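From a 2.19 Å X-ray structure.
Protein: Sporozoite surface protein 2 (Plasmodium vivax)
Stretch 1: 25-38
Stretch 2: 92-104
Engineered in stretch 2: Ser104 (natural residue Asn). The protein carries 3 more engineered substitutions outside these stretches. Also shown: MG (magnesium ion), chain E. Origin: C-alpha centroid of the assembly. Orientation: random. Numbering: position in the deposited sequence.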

ATOM      1  N   VAL A  25      15.643  -6.599   2.282  1.00 22.61           N
ATOM      2  CA  VAL A  25      16.599  -7.148   3.241  1.00 21.24           C
ATOM      3  C   VAL A  25      18.000  -7.242   2.632  1.00 24.30           C
ATOM      4  O   VAL A  25      18.200  -7.868   1.588  1.00 26.08           O
ATOM      5  CB  VAL A  25      16.149  -8.537   3.769  1.00 30.18           C
ATOM      6  CG1 VAL A  25      17.143  -9.066   4.794  1.00 24.66           C
ATOM      7  CG2 VAL A  25      14.745  -8.453   4.381  1.00 23.44           C
ATOM      8  N   ASP A  26      18.956  -6.587   3.279  1.00 29.98           N
ATOM      9  CA  ASP A  26      20.356  -6.607   2.851  1.00 30.37           C
ATOM     10  C   ASP A  26      20.969  -7.973   3.190  1.00 29.52           C
ATOM     11  O   ASP A  26      21.112  -8.308   4.365  1.00 28.33           O
ATOM     12  CB  ASP A  26      21.097  -5.503   3.608  1.00 25.56           C
ATOM     13  CG  ASP A  26      22.499  -5.226   3.074  1.00 34.45           C
ATOM     14  OD1 ASP A  26      23.142  -6.129   2.483  1.00 35.06           O
ATOM     15  OD2 ASP A  26      22.961  -4.079   3.285  1.00 28.92           O
ATOM     16  N   GLY A  27      21.328  -8.759   2.174  1.00 28.35           N
ATOM     17  CA  GLY A  27      21.975 -10.049   2.403  1.00 26.45           C
ATOM     18  C   GLY A  27      23.419 -10.098   1.913  1.00 28.51           C
ATOM     19  O   GLY A  27      23.953 -11.171   1.599  1.00 30.46           O
ATOM     20  N   SER A  28      24.054  -8.928   1.838  1.00 29.79           N
ATOM     21  CA  SER A  28      25.407  -8.800   1.306  1.00 30.21           C
ATOM     22  C   SER A  28      26.479  -9.327   2.267  1.00 31.15           C
ATOM     23  O   SER A  28      26.222  -9.563   3.448  1.00 37.00           O
ATOM     24  CB  SER A  28      25.707  -7.337   0.982  1.00 25.72           C
ATOM     25  OG  SER A  28      25.876  -6.566   2.164  1.00 31.29           O
ATOM     26  N   GLY A  29      27.693  -9.474   1.754  1.00 33.31           N
ATOM     27  CA  GLY A  29      28.810  -9.961   2.540  1.00 30.66           C
ATOM     28  C   GLY A  29      29.140  -9.129   3.763  1.00 37.11           C
ATOM     29  O   GLY A  29      29.525  -9.679   4.787  1.00 39.37           O
ATOM     30  N   SER A  30      29.000  -7.808   3.674  1.00 38.89           N
ATOM     31  CA  SER A  30      29.306  -6.953   4.822  1.00 39.00           C
ATOM     32  C   SER A  30      28.362  -7.175   6.014  1.00 31.38           C
ATOM     33  O   SER A  30      28.714  -6.892   7.158  1.00 37.89           O
ATOM     34  CB  SER A  30      29.344  -5.476   4.432  1.00 30.46           C
ATOM     35  OG  SER A  30      28.097  -5.056   3.912  1.00 37.20           O
ATOM     36  N   ILE A  31      27.170  -7.690   5.758  1.00 35.37           N
ATOM     37  CA  ILE A  31      26.272  -8.016   6.861  1.00 35.82           C
ATOM     38  C   ILE A  31      26.921  -9.072   7.763  1.00 39.55           C
ATOM     39  O   ILE A  31      27.039  -8.889   8.975  1.00 41.50           O
ATOM     40  CB  ILE A  31      24.914  -8.496   6.344  1.00 31.95           C
ATOM     41  CG1 ILE A  31      24.267  -7.386   5.520  1.00 29.59           C
ATOM     42  CG2 ILE A  31      24.015  -8.912   7.502  1.00 32.29           C
ATOM     43  CD1 ILE A  31      24.145  -6.071   6.272  1.00 31.21           C
ATOM     44  N   GLY A  32      27.379 -10.162   7.162  1.00 35.37           N
ATOM     45  CA  GLY A  32      28.091 -11.175   7.914  1.00 40.54           C
ATOM     46  C   GLY A  32      27.182 -12.290   8.403  1.00 46.81           C
ATOM     47  O   GLY A  32      26.055 -12.052   8.830  1.00 42.13           O
ATOM     48  N   TYR A  33      27.683 -13.517   8.325  1.00 41.67           N
ATOM     49  CA  TYR A  33      26.947 -14.673   8.797  1.00 38.25           C
ATOM     50  C   TYR A  33      26.570 -14.601  10.284  1.00 31.67           C
ATOM     51  O   TYR A  33      25.411 -14.819  10.622  1.00 39.92           O
ATOM     52  CB  TYR A  33      27.706 -15.973   8.495  1.00 42.85           C
ATOM     53  CG  TYR A  33      26.984 -17.203   9.003  1.00 41.12           C
ATOM     54  CD1 TYR A  33      25.877 -17.697   8.331  1.00 37.98           C
ATOM     55  CD2 TYR A  33      27.400 -17.856  10.160  1.00 39.95           C
ATOM     56  CE1 TYR A  33      25.207 -18.811   8.779  1.00 37.73           C
ATOM     57  CE2 TYR A  33      26.731 -18.981  10.626  1.00 44.00           C
ATOM     58  CZ  TYR A  33      25.634 -19.447   9.929  1.00 40.48           C
ATOM     59  OH  TYR A  33      24.951 -20.549  10.360  1.00 45.39           O
ATOM     60  N   PRO A  34      27.539 -14.307  11.176  1.00 38.45           N
ATOM     61  CA  PRO A  34      27.135 -14.294  12.584  1.00 40.26           C
ATOM     62  C   PRO A  34      26.021 -13.291  12.859  1.00 38.85           C
ATOM     63  O   PRO A  34      25.120 -13.597  13.634  1.00 40.35           O
ATOM     64  CB  PRO A  34      28.420 -13.895  13.317  1.00 45.20           C
ATOM     65  CG  PRO A  34      29.518 -14.304  12.408  1.00 38.43           C
ATOM     66  CD  PRO A  34      28.989 -14.063  11.028  1.00 38.36           C
ATOM     67  N   ASN A  35      26.061 -12.133  12.207  1.00 32.50           N
ATOM     68  CA  ASN A  35      25.014 -11.133  12.388  1.00 31.24           C
ATOM     69  C   ASN A  35      23.684 -11.590  11.787  1.00 37.90           C
ATOM     70  O   ASN A  35      22.622 -11.333  12.350  1.00 41.56           O
ATOM     71  CB  ASN A  35      25.438  -9.789  11.784  1.00 31.18           C
ATOM     72  CG  ASN A  35      24.543  -8.653  12.216  1.00 39.41           C
ATOM     73  OD1 ASN A  35      23.561  -8.339  11.544  1.00 37.89           O
ATOM     74  ND2 ASN A  35      24.866  -8.036  13.351  1.00 38.70           N
ATOM     75  N   TRP A  36      23.754 -12.259  10.639  1.00 32.21           N
ATOM     76  CA  TRP A  36      22.584 -12.874  10.013  1.00 33.24           C
ATOM     77  C   TRP A  36      21.798 -13.745  11.021  1.00 31.39           C
ATOM     78  O   TRP A  36      20.573 -13.663  11.118  1.00 32.39           O
ATOM     79  CB  TRP A  36      23.033 -13.724   8.811  1.00 34.18           C
ATOM     80  CG  TRP A  36      21.909 -14.205   7.942  1.00 26.76           C
ATOM     81  CD1 TRP A  36      21.415 -15.482   7.863  1.00 31.48           C
ATOM     82  CD2 TRP A  36      21.127 -13.418   7.036  1.00 29.36           C
ATOM     83  NE1 TRP A  36      20.369 -15.534   6.967  1.00 25.66           N
ATOM     84  CE2 TRP A  36      20.181 -14.277   6.440  1.00 29.95           C
ATOM     85  CE3 TRP A  36      21.145 -12.062   6.661  1.00 26.99           C
ATOM     86  CZ2 TRP A  36      19.253 -13.831   5.505  1.00 32.76           C
ATOM     87  CZ3 TRP A  36      20.224 -11.622   5.728  1.00 27.00           C
ATOM     88  CH2 TRP A  36      19.291 -12.501   5.162  1.00 31.27           C
ATOM     89  N   ILE A  37      22.516 -14.548  11.794  1.00 30.45           N
ATOM     90  CA  ILE A  37      21.888 -15.502  12.694  1.00 32.17           C
ATOM     91  C   ILE A  37      21.430 -14.893  14.015  1.00 41.14           C
ATOM     92  O   ILE A  37      20.342 -15.207  14.514  1.00 37.65           O
ATOM     93  CB  ILE A  37      22.848 -16.683  12.986  1.00 33.60           C
ATOM     94  CG1 ILE A  37      23.169 -17.436  11.689  1.00 37.03           C
ATOM     95  CG2 ILE A  37      22.260 -17.620  14.036  1.00 37.70           C
ATOM     96  CD1 ILE A  37      21.929 -17.947  10.945  1.00 33.34           C
ATOM     97  N   THR A  38      22.265 -14.036  14.594  1.00 34.00           N
ATOM     98  CA  THR A  38      22.003 -13.527  15.942  1.00 41.30           C
ATOM     99  C   THR A  38      21.199 -12.234  15.960  1.00 34.83           C
ATOM    100  O   THR A  38      20.662 -11.850  16.992  1.00 38.79           O
ATOM    101  CB  THR A  38      23.308 -13.267  16.709  1.00 40.77           C
ATOM    102  OG1 THR A  38      24.026 -12.215  16.054  1.00 43.50           O
ATOM    103  CG2 THR A  38      24.168 -14.531  16.768  1.00 40.47           C
ATOM    104  N   GLU A  92      13.461 -20.442   6.051  1.00 34.48           N
ATOM    105  CA  GLU A  92      14.218 -20.868   4.890  1.00 38.40           C
ATOM    106  C   GLU A  92      15.485 -20.029   4.742  1.00 36.61           C
ATOM    107  O   GLU A  92      16.541 -20.542   4.378  1.00 35.90           O
ATOM    108  CB  GLU A  92      13.341 -20.706   3.653  1.00 49.71           C
ATOM    109  CG  GLU A  92      13.510 -21.768   2.602  1.00 58.61           C
ATOM    110  CD  GLU A  92      12.550 -21.578   1.447  1.00 65.29           C
ATOM    111  OE1 GLU A  92      11.368 -21.242   1.700  1.00 54.08           O
ATOM    112  OE2 GLU A  92      12.982 -21.755   0.288  1.00 73.29           O
ATOM    113  N   LEU A  93      15.379 -18.736   5.027  1.00 27.20           N
ATOM    114  CA  LEU A  93      16.538 -17.850   4.958  1.00 26.58           C
ATOM    115  C   LEU A  93      17.536 -18.155   6.062  1.00 30.77           C
ATOM    116  O   LEU A  93      18.748 -18.107   5.843  1.00 35.56           O
ATOM    117  CB  LEU A  93      16.116 -16.374   5.029  1.00 23.17           C
ATOM    118  CG  LEU A  93      15.408 -15.815   3.787  1.00 30.59           C
ATOM    119  CD1 LEU A  93      15.057 -14.365   4.012  1.00 33.30           C
ATOM    120  CD2 LEU A  93      16.253 -15.952   2.529  1.00 25.43           C
ATOM    121  N   ARG A  94      17.030 -18.470   7.251  1.00 28.22           N
ATOM    122  CA  ARG A  94      17.907 -18.811   8.363  1.00 31.66           C
ATOM    123  C   ARG A  94      18.707 -20.078   8.055  1.00 36.01           C
ATOM    124  O   ARG A  94      19.894 -20.186   8.377  1.00 38.38           O
ATOM    125  CB  ARG A  94      17.106 -19.019   9.648  1.00 27.03           C
ATOM    126  CG  ARG A  94      18.000 -19.356  10.840  1.00 29.41           C
ATOM    127  CD  ARG A  94      17.212 -19.689  12.099  1.00 33.69           C
ATOM    128  NE  ARG A  94      16.214 -20.733  11.889  1.00 42.83           N
ATOM    129  CZ  ARG A  94      16.459 -22.039  11.994  1.00 45.33           C
ATOM    130  NH1 ARG A  94      17.676 -22.474  12.283  1.00 45.74           N
ATOM    131  NH2 ARG A  94      15.485 -22.913  11.799  1.00 46.67           N
ATOM    132  N   LYS A  95      18.046 -21.037   7.427  1.00 30.00           N
ATOM    133  CA  LYS A  95      18.632 -22.359   7.255  1.00 37.46           C
ATOM    134  C   LYS A  95      19.555 -22.468   6.049  1.00 40.15           C
ATOM    135  O   LYS A  95      20.507 -23.227   6.078  1.00 44.80           O
ATOM    136  CB  LYS A  95      17.533 -23.412   7.127  1.00 37.80           C
ATOM    137  CG  LYS A  95      16.688 -23.626   8.365  1.00 45.51           C
ATOM    138  CD  LYS A  95      15.860 -24.899   8.219  1.00 50.81           C
ATOM    139  CE  LYS A  95      14.951 -25.132   9.414  1.00 79.24           C
ATOM    140  NZ  LYS A  95      14.034 -26.291   9.207  1.00 93.54           N
ATOM    141  N   THR A  96      19.266 -21.723   4.984  1.00 35.86           N
ATOM    142  CA  THR A  96      19.883 -22.015   3.696  1.00 34.37           C
ATOM    143  C   THR A  96      20.584 -20.831   3.015  1.00 42.70           C
ATOM    144  O   THR A  96      21.201 -21.003   1.972  1.00 39.13           O
ATOM    145  CB  THR A  96      18.854 -22.590   2.704  1.00 39.46           C
ATOM    146  OG1 THR A  96      17.898 -21.582   2.372  1.00 41.28           O
ATOM    147  CG2 THR A  96      18.131 -23.799   3.304  1.00 35.65           C
ATOM    148  N   TYR A  97      20.487 -19.638   3.586  1.00 32.87           N
ATOM    149  CA  TYR A  97      21.153 -18.484   2.992  1.00 33.98           C
ATOM    150  C   TYR A  97      22.286 -17.969   3.873  1.00 37.11           C
ATOM    151  O   TYR A  97      22.075 -17.686   5.053  1.00 34.62           O
ATOM    152  CB  TYR A  97      20.166 -17.351   2.692  1.00 27.26           C
ATOM    153  CG  TYR A  97      20.856 -16.179   2.039  1.00 27.99           C
ATOM    154  CD1 TYR A  97      21.234 -16.236   0.706  1.00 23.66           C
ATOM    155  CD2 TYR A  97      21.174 -15.034   2.765  1.00 23.24           C
ATOM    156  CE1 TYR A  97      21.903 -15.178   0.106  1.00 26.43           C
ATOM    157  CE2 TYR A  97      21.855 -13.979   2.179  1.00 23.00           C
ATOM    158  CZ  TYR A  97      22.204 -14.051   0.848  1.00 27.15           C
ATOM    159  OH  TYR A  97      22.866 -12.991   0.263  1.00 29.92           O
ATOM    160  N   THR A  98      23.486 -17.867   3.304  1.00 36.40           N
ATOM    161  CA  THR A  98      24.610 -17.211   3.988  1.00 27.06           C
ATOM    162  C   THR A  98      24.973 -15.950   3.223  1.00 32.35           C
ATOM    163  O   THR A  98      25.139 -15.988   1.998  1.00 33.88           O
ATOM    164  CB  THR A  98      25.874 -18.124   4.164  1.00 37.43           C
ATOM    165  OG1 THR A  98      26.384 -18.507   2.891  1.00 46.47           O
ATOM    166  CG2 THR A  98      25.540 -19.375   4.936  1.00 36.06           C
ATOM    167  N   PRO A  99      25.057 -14.814   3.936  1.00 36.39           N
ATOM    168  CA  PRO A  99      25.313 -13.529   3.277  1.00 33.03           C
ATOM    169  C   PRO A  99      26.624 -13.557   2.503  1.00 36.18           C
ATOM    170  O   PRO A  99      27.608 -14.112   2.980  1.00 35.26           O
ATOM    171  CB  PRO A  99      25.396 -12.546   4.450  1.00 37.18           C
ATOM    172  CG  PRO A  99      24.538 -13.168   5.517  1.00 38.29           C
ATOM    173  CD  PRO A  99      24.767 -14.655   5.374  1.00 33.31           C
ATOM    174  N   TYR A 100      26.622 -12.980   1.308  1.00 31.86           N
ATOM    175  CA  TYR A 100      27.830 -12.878   0.507  1.00 33.92           C
ATOM    176  C   TYR A 100      27.638 -11.756  -0.507  1.00 36.79           C
ATOM    177  O   TYR A 100      26.511 -11.360  -0.806  1.00 37.93           O
ATOM    178  CB  TYR A 100      28.103 -14.194  -0.243  1.00 30.81           C
ATOM    179  CG  TYR A 100      27.174 -14.388  -1.433  1.00 39.27           C
ATOM    180  CD1 TYR A 100      25.898 -14.939  -1.266  1.00 35.68           C
ATOM    181  CD2 TYR A 100      27.566 -14.007  -2.724  1.00 37.28           C
ATOM    182  CE1 TYR A 100      25.033 -15.112  -2.356  1.00 31.63           C
ATOM    183  CE2 TYR A 100      26.714 -14.164  -3.812  1.00 34.22           C
ATOM    184  CZ  TYR A 100      25.449 -14.720  -3.621  1.00 41.40           C
ATOM    185  OH  TYR A 100      24.604 -14.889  -4.698  1.00 40.37           O
ATOM    186  N   GLY A 101      28.743 -11.255  -1.041  1.00 33.81           N
ATOM    187  CA  GLY A 101      28.685 -10.389  -2.196  1.00 33.56           C
ATOM    188  C   GLY A 101      28.517  -8.920  -1.901  1.00 34.30           C
ATOM    189  O   GLY A 101      28.620  -8.467  -0.761  1.00 34.06           O
ATOM    190  N   THR A 102      28.265  -8.166  -2.959  1.00 38.75           N
ATOM    191  CA  THR A 102      28.114  -6.728  -2.858  1.00 27.58           C
ATOM    192  C   THR A 102      26.658  -6.385  -2.491  1.00 29.29           C
ATOM    193  O   THR A 102      25.921  -7.254  -2.030  1.00 32.26           O
ATOM    194  CB  THR A 102      28.593  -6.049  -4.154  1.00 30.37           C
ATOM    195  OG1 THR A 102      27.952  -6.671  -5.272  1.00 33.62           O
ATOM    196  CG2 THR A 102      30.136  -6.227  -4.313  1.00 27.10           C
ATOM    197  N   THR A 103      26.251  -5.132  -2.674  1.00 32.75           N
ATOM    198  CA  THR A 103      25.007  -4.631  -2.081  1.00 33.80           C
ATOM    199  C   THR A 103      24.134  -3.870  -3.084  1.00 32.60           C
ATOM    200  O   THR A 103      24.230  -2.648  -3.197  1.00 30.19           O
ATOM    201  CB  THR A 103      25.325  -3.710  -0.890  1.00 32.71           C
ATOM    202  OG1 THR A 103      26.352  -4.307  -0.088  1.00 40.86           O
ATOM    203  CG2 THR A 103      24.078  -3.464  -0.040  1.00 24.98           C
ATOM    204  N   SER A 104      23.291  -4.600  -3.809  1.00 28.32           N
ATOM    205  CA  SER A 104      22.425  -4.015  -4.828  1.00 32.35           C
ATOM    206  C   SER A 104      21.230  -3.254  -4.234  1.00 32.11           C
ATOM    207  O   SER A 104      20.066  -3.604  -4.468  1.00 24.82           O
ATOM    208  CB  SER A 104      21.923  -5.111  -5.761  1.00 31.42           C
ATOM    209  OG  SER A 104      22.988  -5.657  -6.512  1.00 41.53           O
TER
HETATM  210 MG    MG E 301      27.339  -4.840   1.805  1.00 56.81          MG
HETATM  211  O   HOH W   1      25.679  -3.716   2.612  1.00 36.80           O
HETATM  212  O   HOH W   2      28.953  -6.163   1.165  1.00 36.68           O
HETATM  213  O   HOH W   3      28.754  -3.377   1.190  1.00 47.78           O

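Two kinds of contact join the stretches: a magnesium site with adjoining backbone hydrogen bonds at one end, and the packing of Trp36 against Tyr97, Pro99 and helix 92-96 at the other. Together they bury 684 Å², both sides summed.

The metal has six oxygen ligands. Stretch 1 supplies Ser28 OG at 2.3 Å from MG and Ser30 OG at 2.2 Å, stretch 2 supplies Thr103 OG1 at 2.2 Å, and waters 1, 2 and 3 complete the shell with their oxygens at 2.2, 2.2 and 2.1 Å from MG. Ser28 OG and Thr103 OG1 lie 3.2 Å apart, but this is the spacing of neighbouring ligands, not a hydrogen bond. Asp26 acts from the second shell. Its OD1 accepts from Ser28 OG at 2.8 Å and from Ser28 N at 3.0 Å (N-H...O angle 161°), which fixes the ligand serine, while its OD2 accepts from water 1 at 2.8 Å. The carboxylate thus places negative charge near the ion without touching it. Water 2 spans the two stretches, accepting from Ser30 N at 3.0 Å and donating to Gly101 O at 3.0 Å.

Beside the metal, the backbones approach closely, with Gly29 CA and Tyr100 CA only 3.7 Å apart. Gly29 N donates to Gly101 O at 2.9 Å and 160°; Tyr100 O, 3.4 Å from the same Gly29 N, is poorly angled and is not counted. Gly101 O therefore serves both Gly29 N and water 2. Gly27 O is likewise shared: it accepts from Tyr97 OH at 2.5 Å, a short bond near the plane of the tyrosine ring, and from Tyr100 N at 3.2 Å and 140°. Pro99 CA adds a CA-H...O contact to Gly27 O at 3.2 Å. Glycine suits position 27 because an ideal CB would lie 2.9 Å from Tyr97 OH, a clash. At Gly29 a CB would be tight, 3.2 Å from Gly101 O. Gly101 has phi/psi of 88/-170, where a CB would be jammed against the preceding carbonyl oxygen.

Trp36 directs its CA-to-CB bond toward stretch 2, and its indole is buried there. NE1 donates to Leu93 O at 3.2 Å with a nearly straight angle of 170°; Tyr97 O is 3.3 Å from Trp36 NE1 but fails on angle. Leu93 O also receives Tyr97 N at 3.2 Å, so the indole shares an acceptor with the helical backbone. Pro99 CD sits over the indole, 4.2 Å from the five-membered ring centroid and 25° off its normal. Tyr97 turns its edge to the indole face, with six-membered ring centroids 5.3 Å apart and planes at 63°. One tyrosine thus packs its ring on Trp36 while its hydroxyl reaches Gly27. Pro99, with the largest area covered by the other stretch (99 Å²), also brings its CG to 3.7 Å from Trp36 CB.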